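Protein Kinase A (Toxoplasma gondii, PDB 5J3U) binds cyclic AMP in two tandem domains and, as in related regulatory subunits, probably inhibits the kinase catalytic subunit until the nucleotide arrives. Local coordinates at residues V171-L176 / A190-G195; I49-D54 / C68-D73; R14-R17 / L21-S24; S136-K139 / I143-G146; L94-R99 / L114-F119. All coordinates share one frame; numbering follows the deposited sequence.

Interaction 1 of 5, residues V171-L176 / A190-G195; sequences VRQGEL and ATKSFG. With CMP (adenosine-3',5'-cyclic-monophosphate), chain B.
Gln173 lays its carboxamide alongside the backbone of Ser193 and pairs with it twice. Its OE1 receives Ser193 N at 2.9 Å while its NE2 donates a hydrogen bond to Ser193 O at 3.0 Å, the second bond almost straight at 171°. Both meet a lone pair in the carbonyl plane, and Ser193 O lies nearly within the plane of the Gln173 amide, so the amide pairs with Ser193 much as a neighbouring strand's backbone would. With CG anti to the backbone N (chi1 -178°) and the chain extended beyond it, the amide spans the gap from the type II turn Arg172-Glu175 to the end of strand 187-192. The Lys192 side chain departs toward the nucleotide: its CD passes 3.6 Å from N1 of the cyclic AMP adenine, and NZ makes only a weak hydrogen bond to N1. Ala190 CB abuts C8 of the same base, 3.7 Å away. Ser193 OG is bonded to Gln198 O, and Gln173 N to Asn226 OD1. Two bonds to the backbone N and O of one residue, Ser193, fix the rotation of the amide, tying the turn after strand 169-171 to the residue following strand 187-192.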
# COMPACT_ATOMS: atom_id res chain seq x y z
N VAL A 171 1.89 -9.47 14.47
CA VAL A 171 0.96 -8.78 15.34
C VAL A 171 1.13 -9.28 16.76
O VAL A 171 1.57 -10.44 16.99
CB VAL A 171 -0.51 -8.82 14.90
CG1 VAL A 171 -0.68 -8.38 13.42
CG2 VAL A 171 -1.16 -10.16 15.19
N ARG A 172 0.81 -8.40 17.71
CA ARG A 172 0.85 -8.72 19.14
C ARG A 172 -0.54 -8.60 19.77
O ARG A 172 -1.28 -7.63 19.49
CB ARG A 172 1.84 -7.77 19.83
CG ARG A 172 3.27 -7.78 19.25
CD ARG A 172 4.17 -6.71 19.79
NE ARG A 172 5.43 -6.65 19.08
CZ ARG A 172 6.54 -7.33 19.36
NH1 ARG A 172 7.61 -7.18 18.57
NH2 ARG A 172 6.59 -8.19 20.41
N GLN A 173 -0.88 -9.53 20.64
CA GLN A 173 -2.16 -9.56 21.27
C GLN A 173 -2.31 -8.29 22.11
O GLN A 173 -1.38 -7.89 22.81
CB GLN A 173 -2.30 -10.78 22.17
CG GLN A 173 -3.64 -10.90 22.81
CD GLN A 173 -3.86 -12.26 23.51
OE1 GLN A 173 -3.08 -13.20 23.37
NE2 GLN A 173 -4.96 -12.35 24.21
N GLY A 174 -3.46 -7.66 21.98
CA GLY A 174 -3.78 -6.43 22.70
C GLY A 174 -3.40 -5.13 22.01
O GLY A 174 -3.77 -4.09 22.52
N GLU A 175 -2.70 -5.16 20.86
CA GLU A 175 -2.31 -3.94 20.15
C GLU A 175 -3.41 -3.50 19.19
O GLU A 175 -4.27 -4.30 18.80
CB GLU A 175 -0.96 -4.13 19.43
CG GLU A 175 0.22 -4.24 20.41
CD GLU A 175 1.57 -4.01 19.78
OE1 GLU A 175 1.71 -3.96 18.54
OE2 GLU A 175 2.52 -3.85 20.56
N LEU A 176 -3.36 -2.24 18.74
CA LEU A 176 -4.31 -1.73 17.78
C LEU A 176 -4.01 -2.46 16.49
O LEU A 176 -2.87 -2.63 16.18
CB LEU A 176 -4.08 -0.24 17.47
CG LEU A 176 -4.63 0.83 18.39
CD1 LEU A 176 -4.31 2.19 17.76
CD2 LEU A 176 -6.12 0.67 18.68
N ALA A 190 0.05 -18.52 15.37
CA ALA A 190 -0.77 -17.69 16.25
C ALA A 190 -0.67 -18.28 17.65
O ALA A 190 -0.90 -19.50 17.84
CB ALA A 190 -2.20 -17.71 15.81
N THR A 191 -0.41 -17.41 18.62
CA THR A 191 -0.44 -17.81 20.04
C THR A 191 -1.37 -16.84 20.73
O THR A 191 -1.41 -15.64 20.38
CB THR A 191 0.96 -17.82 20.67
OG1 THR A 191 1.47 -16.49 20.85
CG2 THR A 191 1.94 -18.54 19.80
N LYS A 192 -2.08 -17.33 21.75
CA LYS A 192 -3.08 -16.57 22.40
C LYS A 192 -3.07 -16.84 23.90
O LYS A 192 -3.14 -18.01 24.29
CB LYS A 192 -4.44 -16.97 21.85
CG LYS A 192 -5.65 -16.24 22.44
CD LYS A 192 -6.91 -16.51 21.61
CE LYS A 192 -8.08 -15.66 22.08
NZ LYS A 192 -9.36 -16.34 21.80
N SER A 193 -3.05 -15.75 24.66
CA SER A 193 -3.32 -15.78 26.13
C SER A 193 -4.82 -15.76 26.32
O SER A 193 -5.52 -14.83 25.85
CB SER A 193 -2.67 -14.61 26.86
OG SER A 193 -3.29 -14.39 28.12
N PHE A 194 -5.34 -16.79 26.97
CA PHE A 194 -6.77 -16.88 27.27
C PHE A 194 -7.26 -16.10 28.51
O PHE A 194 -8.42 -16.12 28.82
CB PHE A 194 -7.21 -18.36 27.32
CG PHE A 194 -7.26 -18.96 25.94
CD1 PHE A 194 -6.11 -19.43 25.35
CD2 PHE A 194 -8.41 -18.95 25.21
CE1 PHE A 194 -6.12 -19.95 24.06
CE2 PHE A 194 -8.44 -19.44 23.91
CZ PHE A 194 -7.29 -19.94 23.34
N GLY A 195 -6.39 -15.39 29.17
CA GLY A 195 -6.84 -14.49 30.27
C GLY A 195 -5.66 -13.84 30.94
O GLY A 195 -4.53 -14.26 30.72
P CMP B . -6.72 -10.29 14.93
O1P CMP B . -6.88 -9.09 14.09
O2P CMP B . -7.45 -10.32 16.28
O5' CMP B . -5.15 -10.50 15.19
C5' CMP B . -4.74 -11.75 15.76
C4' CMP B . -5.18 -12.80 14.73
O4' CMP B . -4.91 -14.16 15.09
C3' CMP B . -6.69 -12.82 14.62
O3' CMP B . -7.13 -11.58 14.03
C2' CMP B . -6.95 -14.07 13.82
O2' CMP B . -6.71 -13.86 12.40
C1' CMP B . -5.80 -14.94 14.32
N9 CMP B . -6.24 -16.02 15.14
C8 CMP B . -5.79 -17.29 14.98
N7 CMP B . -6.34 -18.11 15.95
C5 CMP B . -7.12 -17.35 16.75
C6 CMP B . -8.00 -17.56 17.93
N6 CMP B . -8.14 -18.80 18.50
N1 CMP B . -8.62 -16.48 18.40
C2 CMP B . -8.51 -15.21 17.92
N3 CMP B . -7.72 -14.96 16.82
C4 CMP B . -7.06 -15.97 16.20

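Interaction 2 of 5, residues I49-D54 / C68-D73; sequences IREGDD and CSKLID. With CMP (adenosine-3',5'-cyclic-monophosphate), chain C.
The Glu51 carboxylate meets the strand directly through one oxygen: OE1 takes Leu71 N at 2.8 Å on its syn lone pair, with a nearly straight N-H...O angle of 166°, and lies 3.4 Å from Lys70 CA. The other oxygen, OE2, accepts a hydrogen bond from a water at 2.7 Å, and that water also donates to Leu71 O, 2.6 Å away. Both polar atoms of the Leu71 backbone are thus joined to one carboxylate, one directly and one through solvent. An extended chain, its CG opposite the backbone N (chi1 -174°), carries the group across from the type II turn Arg50-Asp53. This turn follows strand 47-49 of the β-roll of a cyclic nucleotide-binding domain, and its partner is strand 66-72, whose pocket residues face cyclic AMP. Cys68 SG stands 3.6 Å from C8 of the adenine, and Lys70 CE packs 3.8 Å from N1. Ile49 CG2 approaches O5' of the cyclic phosphate. Behind the turn, Glu51 N is bonded to Thr102 OG1, and Ser69 OG to Glu76.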
# COMPACT_ATOMS: atom_id res chain seq x y z
N ILE A 49 -0.44 20.00 -12.57
CA ILE A 49 -0.58 19.13 -13.71
C ILE A 49 -1.90 19.48 -14.40
O ILE A 49 -2.88 19.70 -13.73
CB ILE A 49 -0.68 17.64 -13.27
CG1 ILE A 49 0.64 17.19 -12.63
CG2 ILE A 49 -1.09 16.74 -14.43
CD1 ILE A 49 0.63 15.73 -12.20
N ARG A 50 -1.90 19.47 -15.72
CA ARG A 50 -3.07 19.85 -16.46
C ARG A 50 -3.51 18.71 -17.34
O ARG A 50 -2.72 18.17 -18.10
CB ARG A 50 -2.79 21.09 -17.30
CG ARG A 50 -2.23 22.24 -16.48
CD ARG A 50 -2.42 23.58 -17.19
NE ARG A 50 -1.15 24.28 -17.44
CZ ARG A 50 -0.37 24.82 -16.51
NH1 ARG A 50 -0.68 24.74 -15.21
NH2 ARG A 50 0.73 25.46 -16.87
N GLU A 51 -4.80 18.35 -17.23
CA GLU A 51 -5.38 17.26 -17.99
C GLU A 51 -5.09 17.45 -19.45
O GLU A 51 -5.20 18.55 -19.95
CB GLU A 51 -6.90 17.21 -17.78
CG GLU A 51 -7.62 16.05 -18.38
CD GLU A 51 -9.12 16.05 -18.11
OE1 GLU A 51 -9.65 16.92 -17.36
OE2 GLU A 51 -9.75 15.14 -18.69
N GLY A 52 -4.72 16.37 -20.13
CA GLY A 52 -4.45 16.41 -21.57
C GLY A 52 -2.99 16.68 -21.97
O GLY A 52 -2.57 16.30 -23.08
N ASP A 53 -2.18 17.28 -21.08
CA ASP A 53 -0.76 17.54 -21.38
C ASP A 53 0.05 16.24 -21.42
O ASP A 53 -0.36 15.18 -20.87
CB ASP A 53 -0.12 18.45 -20.33
CG ASP A 53 -0.55 19.91 -20.45
OD1 ASP A 53 -1.32 20.24 -21.36
OD2 ASP A 53 -0.13 20.74 -19.59
N ASP A 54 1.20 16.30 -22.07
CA ASP A 54 2.20 15.23 -21.95
C ASP A 54 2.69 15.16 -20.49
O ASP A 54 2.81 16.18 -19.83
CB ASP A 54 3.40 15.51 -22.85
CG ASP A 54 3.09 15.36 -24.33
OD1 ASP A 54 2.17 14.63 -24.68
OD2 ASP A 54 3.82 15.96 -25.15
N CYS A 68 -7.26 16.50 -7.39
CA CYS A 68 -7.20 15.99 -8.77
C CYS A 68 -8.61 16.20 -9.32
O CYS A 68 -9.62 15.84 -8.63
CB CYS A 68 -6.87 14.51 -8.79
SG CYS A 68 -5.31 14.12 -7.94
N SER A 69 -8.70 16.76 -10.52
CA SER A 69 -10.01 17.05 -11.12
C SER A 69 -10.06 16.73 -12.62
O SER A 69 -9.01 16.65 -13.29
CB SER A 69 -10.38 18.49 -10.90
OG SER A 69 -9.49 19.29 -11.63
N LYS A 70 -11.29 16.50 -13.11
CA LYS A 70 -11.52 16.26 -14.56
C LYS A 70 -12.46 17.31 -15.13
O LYS A 70 -13.48 17.65 -14.50
CB LYS A 70 -12.11 14.89 -14.80
CG LYS A 70 -11.13 13.76 -14.55
CD LYS A 70 -11.86 12.43 -14.58
CE LYS A 70 -10.98 11.28 -15.02
NZ LYS A 70 -11.81 10.10 -15.35
N LEU A 71 -12.16 17.77 -16.35
CA LEU A 71 -13.00 18.78 -16.98
C LEU A 71 -14.10 18.01 -17.69
O LEU A 71 -13.87 17.35 -18.72
CB LEU A 71 -12.21 19.68 -17.95
CG LEU A 71 -13.03 20.78 -18.67
CD1 LEU A 71 -13.76 21.67 -17.66
CD2 LEU A 71 -12.13 21.58 -19.60
N ILE A 72 -15.30 18.05 -17.13
CA ILE A 72 -16.43 17.28 -17.64
C ILE A 72 -17.65 18.20 -17.71
O ILE A 72 -18.06 18.81 -16.70
CB ILE A 72 -16.69 15.98 -16.82
CG1 ILE A 72 -15.47 15.04 -16.83
CG2 ILE A 72 -17.88 15.20 -17.40
CD1 ILE A 72 -15.62 13.73 -16.09
N ASP A 73 -18.24 18.26 -18.90
CA ASP A 73 -19.46 19.05 -19.18
C ASP A 73 -19.28 20.49 -18.71
O ASP A 73 -20.07 21.04 -17.93
CB ASP A 73 -20.70 18.36 -18.58
CG ASP A 73 -22.02 18.96 -19.12
OD1 ASP A 73 -22.35 18.74 -20.32
OD2 ASP A 73 -22.73 19.64 -18.35
P CMP C . -1.70 11.33 -14.44
O1P CMP C . -2.84 11.01 -15.45
O2P CMP C . -0.30 11.18 -14.98
O5' CMP C . -1.98 12.88 -14.09
C5' CMP C . -3.20 13.17 -13.41
C4' CMP C . -3.23 12.37 -12.12
O4' CMP C . -4.32 12.57 -11.27
C3' CMP C . -3.17 10.89 -12.38
O3' CMP C . -1.94 10.59 -13.03
C2' CMP C . -3.39 10.42 -10.98
O2' CMP C . -2.18 10.37 -10.25
C1' CMP C . -4.33 11.46 -10.38
N9 CMP C . -5.72 10.97 -10.23
C8 CMP C . -6.35 10.82 -9.02
N7 CMP C . -7.61 10.31 -9.22
C5 CMP C . -7.75 10.09 -10.51
C6 CMP C . -8.85 9.55 -11.34
N6 CMP C . -10.02 9.15 -10.79
N1 CMP C . -8.62 9.49 -12.65
C2 CMP C . -7.45 9.85 -13.26
N3 CMP C . -6.41 10.38 -12.56
C4 CMP C . -6.51 10.52 -11.20
O HOH W 1 -12.40 15.23 -18.66

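Interaction 3 of 5, residues R14-R17 / L21-S24; sequences RILR and LFNS
Arg17 folds back over the turn that follows its helix and meets Asn23 twice, once by its side chain and once by its carbonyl. From CB the chain runs to CG, anti to the backbone N (chi1 175°), then bends at chi2 and chi3, so that CD comes 4.1 Å from Asn23 ND2 and the guanidinium swings round toward the loop. At the tip NH1 donates to Asn23 O at 3.0 Å. The acceptor lies near the guanidinium plane, but the donor stands well above the plane of the carbonyl, and the bond is bent to 136°. NH1 is also bonded to Leu25 O. In return, Asn23 ND2 reaches Arg17 O at 2.8 Å, nearly along the C=O axis. The guanidinium and amide planes are 78° apart. This reciprocal pairing closes the turn between helix 6-18 and helix 27-36, consistent with the helical N3A motif of this family. One residue earlier, Leu16 CD2 sits over the centre of the Phe22 ring, 3.6 Å from its centroid, in a CH-pi contact. Val123 of helix 116-138 packs against Phe22, and Asn23 OD1 accepts a bond from Thr161 N of strand 159-165.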
# COMPACT_ATOMS: atom_id res chain seq x y z
N ARG A 14 11.05 6.64 3.82
CA ARG A 14 9.88 6.11 4.54
C ARG A 14 8.62 6.18 3.64
O ARG A 14 7.89 5.19 3.48
CB ARG A 14 9.69 6.87 5.87
CG ARG A 14 8.47 6.46 6.69
CD ARG A 14 8.26 7.31 7.96
NE ARG A 14 8.12 8.75 7.67
CZ ARG A 14 7.05 9.37 7.16
NH1 ARG A 14 5.92 8.71 6.86
NH2 ARG A 14 7.10 10.69 6.93
N ILE A 15 8.38 7.32 3.02
CA ILE A 15 7.17 7.50 2.19
C ILE A 15 7.28 6.68 0.92
O ILE A 15 6.29 6.08 0.47
CB ILE A 15 6.73 8.98 1.90
CG1 ILE A 15 7.81 9.77 1.19
CG2 ILE A 15 6.38 9.70 3.20
CD1 ILE A 15 7.39 11.21 0.85
N LEU A 16 8.48 6.53 0.37
CA LEU A 16 8.62 5.75 -0.87
C LEU A 16 8.39 4.28 -0.64
O LEU A 16 7.71 3.63 -1.45
CB LEU A 16 9.97 5.92 -1.56
CG LEU A 16 10.10 7.11 -2.50
CD1 LEU A 16 11.53 7.12 -3.02
CD2 LEU A 16 9.14 7.06 -3.68
N ARG A 17 8.96 3.74 0.41
CA ARG A 17 8.77 2.35 0.74
C ARG A 17 7.30 2.03 0.95
O ARG A 17 6.88 0.93 0.61
CB ARG A 17 9.55 1.98 2.00
CG ARG A 17 9.33 0.57 2.48
CD ARG A 17 9.70 -0.47 1.42
NE ARG A 17 11.16 -0.47 1.16
CZ ARG A 17 11.76 -0.99 0.07
NH1 ARG A 17 11.02 -1.56 -0.89
NH2 ARG A 17 13.10 -0.92 -0.09
N LEU A 21 3.64 1.90 -5.87
CA LEU A 21 4.47 1.55 -7.04
C LEU A 21 5.92 1.27 -6.68
O LEU A 21 6.62 0.70 -7.47
CB LEU A 21 4.44 2.60 -8.14
CG LEU A 21 3.11 2.78 -8.86
CD1 LEU A 21 3.35 3.79 -9.96
CD2 LEU A 21 2.51 1.47 -9.39
N PHE A 22 6.37 1.73 -5.51
CA PHE A 22 7.78 1.56 -5.09
C PHE A 22 8.01 0.49 -4.07
O PHE A 22 9.14 0.17 -3.78
CB PHE A 22 8.33 2.89 -4.57
CG PHE A 22 8.22 3.98 -5.55
CD1 PHE A 22 7.09 4.75 -5.60
CD2 PHE A 22 9.25 4.26 -6.45
CE1 PHE A 22 6.98 5.80 -6.52
CE2 PHE A 22 9.13 5.25 -7.40
CZ PHE A 22 8.00 6.03 -7.43
N ASN A 23 6.94 -0.11 -3.53
CA ASN A 23 7.07 -0.97 -2.36
C ASN A 23 7.86 -2.24 -2.60
O ASN A 23 8.41 -2.75 -1.67
CB ASN A 23 5.62 -1.30 -1.87
CG ASN A 23 5.59 -2.20 -0.67
OD1 ASN A 23 5.35 -3.39 -0.78
ND2 ASN A 23 5.84 -1.64 0.49
N SER A 24 7.91 -2.72 -3.82
CA SER A 24 8.63 -3.94 -4.16
C SER A 24 10.12 -3.71 -4.45
O SER A 24 10.86 -4.72 -4.60
CB SER A 24 8.02 -4.64 -5.37
OG SER A 24 8.35 -4.02 -6.58

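Interaction 4 of 5, residues S136-K139 / I143-G146; sequences SFLK and ILDG
Leu138 overlaps Leu144 through a single methyl: Leu144 CD1 nestles against the Leu138 side chain, 3.8 Å from CD2 and 4.0 Å from CB, with CG and CD1 only slightly farther off. The two chains run obliquely to each other. In both, CG is anti to the carbonyl carbon, with chi1 -66° in Leu138 and -55° in Leu144; in Leu144, whose CB already faces the helix, this brings CD1 up to its partner. Leu138 also packs on Val155 and Ala156 of helix 149-157 and on Ile182, while Leu144 touches Met247. The contact therefore lies where the long helix 116-138 gives way, through a short 3-10 turn, to helix 149-157, joining the connecting helix to the second cyclic nucleotide-binding domain. Next to the leucines, Asp145 takes part through water. Its OD1 stays 4.0 Å from Lys139 O, two acceptors that cannot bond each other, and water joins them: one molecule donates to OD1 at 2.7 Å and to Lys139 O at 2.5 Å. A second water lies between OD1 and Leu138 O, although it has further acceptors to serve. Asp145 OD2 is bonded to His142 ND1, within the turn. Water thus links Asp145 to the carbonyls of Leu138 and Lys139; the acid and the carbonyls are all acceptors, so solvent protons are what lets them sit together.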
# COMPACT_ATOMS: atom_id res chain seq x y z
N SER A 136 -2.15 -12.94 -9.58
CA SER A 136 -1.96 -14.37 -9.63
C SER A 136 -2.10 -15.02 -8.31
O SER A 136 -2.86 -16.01 -8.17
CB SER A 136 -0.63 -14.67 -10.26
OG SER A 136 -0.46 -16.04 -10.31
N PHE A 137 -1.49 -14.42 -7.29
CA PHE A 137 -1.50 -14.94 -5.93
C PHE A 137 -2.92 -14.96 -5.43
O PHE A 137 -3.37 -15.97 -4.94
CB PHE A 137 -0.60 -14.10 -5.07
CG PHE A 137 -0.76 -14.31 -3.59
CD1 PHE A 137 -0.45 -15.53 -3.04
CD2 PHE A 137 -1.17 -13.26 -2.78
CE1 PHE A 137 -0.57 -15.74 -1.65
CE2 PHE A 137 -1.27 -13.43 -1.41
CZ PHE A 137 -0.99 -14.68 -0.86
N LEU A 138 -3.62 -13.86 -5.56
CA LEU A 138 -4.98 -13.74 -4.95
C LEU A 138 -5.95 -14.71 -5.59
O LEU A 138 -6.94 -15.14 -5.01
CB LEU A 138 -5.53 -12.32 -5.08
CG LEU A 138 -4.83 -11.21 -4.31
CD1 LEU A 138 -5.60 -9.92 -4.42
CD2 LEU A 138 -4.66 -11.57 -2.83
N LYS A 139 -5.67 -15.08 -6.83
CA LYS A 139 -6.54 -16.02 -7.48
C LYS A 139 -6.46 -17.37 -6.83
O LYS A 139 -7.36 -18.18 -7.02
CB LYS A 139 -6.22 -16.06 -9.00
CG LYS A 139 -7.33 -16.57 -9.84
CD LYS A 139 -6.84 -16.90 -11.24
CE LYS A 139 -8.01 -16.92 -12.22
NZ LYS A 139 -9.34 -17.33 -11.65
N ILE A 143 -10.67 -17.43 0.11
CA ILE A 143 -11.63 -16.52 0.69
C ILE A 143 -12.01 -15.43 -0.31
O ILE A 143 -13.10 -14.85 -0.22
CB ILE A 143 -11.05 -15.95 2.01
CG1 ILE A 143 -12.17 -15.40 2.88
CG2 ILE A 143 -9.94 -14.92 1.80
CD1 ILE A 143 -12.76 -16.45 3.74
N LEU A 144 -11.16 -15.21 -1.34
CA LEU A 144 -11.52 -14.27 -2.45
C LEU A 144 -12.16 -14.94 -3.67
O LEU A 144 -12.41 -14.31 -4.69
CB LEU A 144 -10.26 -13.51 -2.87
CG LEU A 144 -9.56 -12.79 -1.72
CD1 LEU A 144 -8.40 -12.03 -2.32
CD2 LEU A 144 -10.50 -11.86 -0.97
N ASP A 145 -12.48 -16.22 -3.59
CA ASP A 145 -13.00 -16.93 -4.75
C ASP A 145 -14.32 -16.39 -5.27
O ASP A 145 -14.63 -16.60 -6.42
CB ASP A 145 -13.12 -18.46 -4.49
CG ASP A 145 -11.79 -19.16 -4.48
OD1 ASP A 145 -10.75 -18.54 -4.88
OD2 ASP A 145 -11.77 -20.34 -4.05
N GLY A 146 -15.05 -15.68 -4.43
CA GLY A 146 -16.33 -15.12 -4.83
C GLY A 146 -16.22 -13.84 -5.61
O GLY A 146 -17.18 -13.44 -6.31
O HOH W 2 -9.56 -16.05 -5.48
O HOH W 3 -8.90 -19.99 -6.24

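Interaction 5 of 5, residues L94-R99 / L114-F119; sequences LYNAPR and LGRDTF. With CMP (adenosine-3',5'-cyclic-monophosphate), chain C.
Leu94 CD2 meets the edge of the Phe119 ring at CZ, 3.9 Å away and in the ring plane, the two side chains crossing at a slant. In one of two modelled conformers of Asn96, OD1 receives Arg116 NH1 at 2.7 Å, at the edge of the guanidinium and near its plane; the bond is weak, bent to 128°, and so doubtful. Arg116 gets there with CG opposite the backbone N (chi1 173°) and a bend at chi3. Its other nitrogens have partners of their own: NE forms a salt bridge with Glu56, and NH2 is bonded to Gly55 O and Ala92 O, which should fix the plane of the guanidinium. Leu21 backs both Leu94 and Phe119. Farther along the same segment, Arg99 NH1 donates to O2P of cyclic AMP at 2.9 Å, edge-on and at 156°, while its NH2 is tied to Cys57 O. Gly115 is the N-cap residue of helix 116-138, which carries Arg116 and Phe119. The short helix 91-95 and the loop up to Arg99 are part of the phosphate-binding cassette characteristic of cyclic nucleotide-binding domains, docked here on the start of the helix that leaves the β-roll.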
# COMPACT_ATOMS: atom_id res chain seq x y z
N LEU A 94 2.93 5.23 -16.24
CA LEU A 94 2.62 3.77 -16.31
C LEU A 94 2.05 3.35 -17.65
O LEU A 94 2.41 2.30 -18.17
CB LEU A 94 1.64 3.34 -15.24
CG LEU A 94 2.13 3.08 -13.84
CD1 LEU A 94 0.91 2.92 -12.93
CD2 LEU A 94 3.02 1.83 -13.78
N TYR A 95 1.20 4.18 -18.24
CA TYR A 95 0.46 3.79 -19.45
C TYR A 95 0.83 4.57 -20.71
O TYR A 95 0.24 4.33 -21.76
CB TYR A 95 -1.05 3.86 -19.15
CG TYR A 95 -1.43 3.03 -17.93
CD1 TYR A 95 -1.27 1.64 -17.93
CD2 TYR A 95 -1.89 3.63 -16.78
CE1 TYR A 95 -1.57 0.88 -16.81
CE2 TYR A 95 -2.18 2.87 -15.66
CZ TYR A 95 -2.04 1.51 -15.69
OH TYR A 95 -2.34 0.81 -14.56
N ASN A 96 1.80 5.49 -20.64
CA ASN A 96 2.24 6.28 -21.80
C ASN A 96 1.08 7.06 -22.45
O ASN A 96 0.87 7.05 -23.66
CB ASN A 96 3.00 5.39 -22.78
CG ASN A 96 4.33 4.94 -22.22
OD1 ASN A 96 4.94 5.66 -21.43
ND2 ASN A 96 4.79 3.76 -22.60
N ALA A 97 0.35 7.77 -21.60
CA ALA A 97 -0.87 8.45 -21.99
C ALA A 97 -0.83 9.89 -21.52
O ALA A 97 -0.07 10.23 -20.61
CB ALA A 97 -2.04 7.74 -21.37
N PRO A 98 -1.69 10.75 -22.11
CA PRO A 98 -1.71 12.11 -21.63
C PRO A 98 -2.20 12.14 -20.19
O PRO A 98 -2.88 11.21 -19.71
CB PRO A 98 -2.69 12.82 -22.59
CG PRO A 98 -2.79 11.92 -23.78
CD PRO A 98 -2.68 10.55 -23.18
N ARG A 99 -1.89 13.21 -19.49
CA ARG A 99 -2.45 13.40 -18.12
C ARG A 99 -4.00 13.16 -18.09
O ARG A 99 -4.73 13.75 -18.86
CB ARG A 99 -2.16 14.83 -17.63
CG ARG A 99 -0.67 15.20 -17.52
CD ARG A 99 0.04 14.27 -16.52
NE ARG A 99 1.34 14.81 -16.16
CZ ARG A 99 2.25 14.15 -15.45
NH1 ARG A 99 2.01 12.93 -15.01
NH2 ARG A 99 3.43 14.71 -15.22
N LEU A 114 9.99 12.71 -9.67
CA LEU A 114 10.76 11.68 -10.32
C LEU A 114 10.54 11.74 -11.81
O LEU A 114 9.37 11.67 -12.31
CB LEU A 114 10.31 10.28 -9.84
CG LEU A 114 11.07 9.08 -10.42
CD1 LEU A 114 12.55 9.06 -10.04
CD2 LEU A 114 10.46 7.78 -9.95
N GLY A 115 11.63 11.78 -12.57
CA GLY A 115 11.54 11.81 -14.03
C GLY A 115 11.17 10.49 -14.67
O GLY A 115 11.37 9.41 -14.12
N ARG A 116 10.54 10.61 -15.83
CA ARG A 116 10.09 9.46 -16.61
C ARG A 116 11.22 8.47 -16.93
O ARG A 116 11.00 7.25 -16.89
CB ARG A 116 9.44 9.94 -17.91
CG ARG A 116 9.09 8.83 -18.87
CD ARG A 116 8.54 9.37 -20.18
NE ARG A 116 7.16 9.83 -20.05
CZ ARG A 116 6.06 9.07 -20.12
NH1 ARG A 116 6.14 7.75 -20.25
NH2 ARG A 116 4.84 9.64 -20.04
N ASP A 117 12.41 8.98 -17.27
CA ASP A 117 13.50 8.07 -17.64
C ASP A 117 13.91 7.18 -16.45
O ASP A 117 14.08 5.95 -16.60
CB ASP A 117 14.70 8.81 -18.25
CG ASP A 117 14.41 9.36 -19.67
OD1 ASP A 117 13.47 8.90 -20.37
OD2 ASP A 117 15.16 10.28 -20.07
N THR A 118 14.02 7.76 -15.28
CA THR A 118 14.42 6.99 -14.09
C THR A 118 13.29 6.03 -13.71
O THR A 118 13.53 4.88 -13.40
CB THR A 118 14.81 7.90 -12.92
OG1 THR A 118 15.90 8.74 -13.37
CG2 THR A 118 15.26 7.09 -11.69
N PHE A 119 12.07 6.52 -13.76
CA PHE A 119 10.92 5.65 -13.54
C PHE A 119 10.91 4.43 -14.48
O PHE A 119 10.75 3.28 -14.04
CB PHE A 119 9.63 6.44 -13.64
CG PHE A 119 8.42 5.60 -13.43
CD1 PHE A 119 8.02 5.27 -12.13
CD2 PHE A 119 7.70 5.13 -14.51
CE1 PHE A 119 6.86 4.50 -11.92
CE2 PHE A 119 6.57 4.33 -14.30
CZ PHE A 119 6.17 4.04 -13.02
P CMP C . -1.70 11.33 -14.44
O1P CMP C . -2.84 11.01 -15.45
O2P CMP C . -0.30 11.18 -14.98
O5' CMP C . -1.98 12.88 -14.09
C5' CMP C . -3.20 13.17 -13.41
C4' CMP C . -3.23 12.37 -12.12
O4' CMP C . -4.32 12.57 -11.27
C3' CMP C . -3.17 10.89 -12.38
O3' CMP C . -1.94 10.59 -13.03
C2' CMP C . -3.39 10.42 -10.98
O2' CMP C . -2.18 10.37 -10.25
C1' CMP C . -4.33 11.46 -10.38
N9 CMP C . -5.72 10.97 -10.23
C8 CMP C . -6.35 10.82 -9.02
N7 CMP C . -7.61 10.31 -9.22
C5 CMP C . -7.75 10.09 -10.51
C6 CMP C . -8.85 9.55 -11.34
N6 CMP C . -10.02 9.15 -10.79
N1 CMP C . -8.62 9.49 -12.65
C2 CMP C . -7.45 9.85 -13.26
N3 CMP C . -6.41 10.38 -12.56
C4 CMP C . -6.51 10.52 -11.20

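Interactions 1 and 2 occupy equivalent places in the two nucleotide-binding domains, 48 Å apart between centres on opposite sides of the chain's centre, each beside its own cyclic AMP. Interactions 2 and 5 share the first-domain nucleotide and touch: Asp53 O lies 2.9 Å from Arg99 N, and Gly52 N lies 2.9 Å from Arg99 O, both probable hydrogen bonds joining the turn to the backbone of the phosphate-binding arginine. Interaction 3 adjoins interaction 5, where Phe22 CE2 packs 3.8 Å from Leu114 CD2 and Leu21 CD1 3.9 Å from Leu94 CD1. Interactions 4 and 5 both use helix 116-138, their centres about 30 Å apart, and interaction 4 lies toward the second domain.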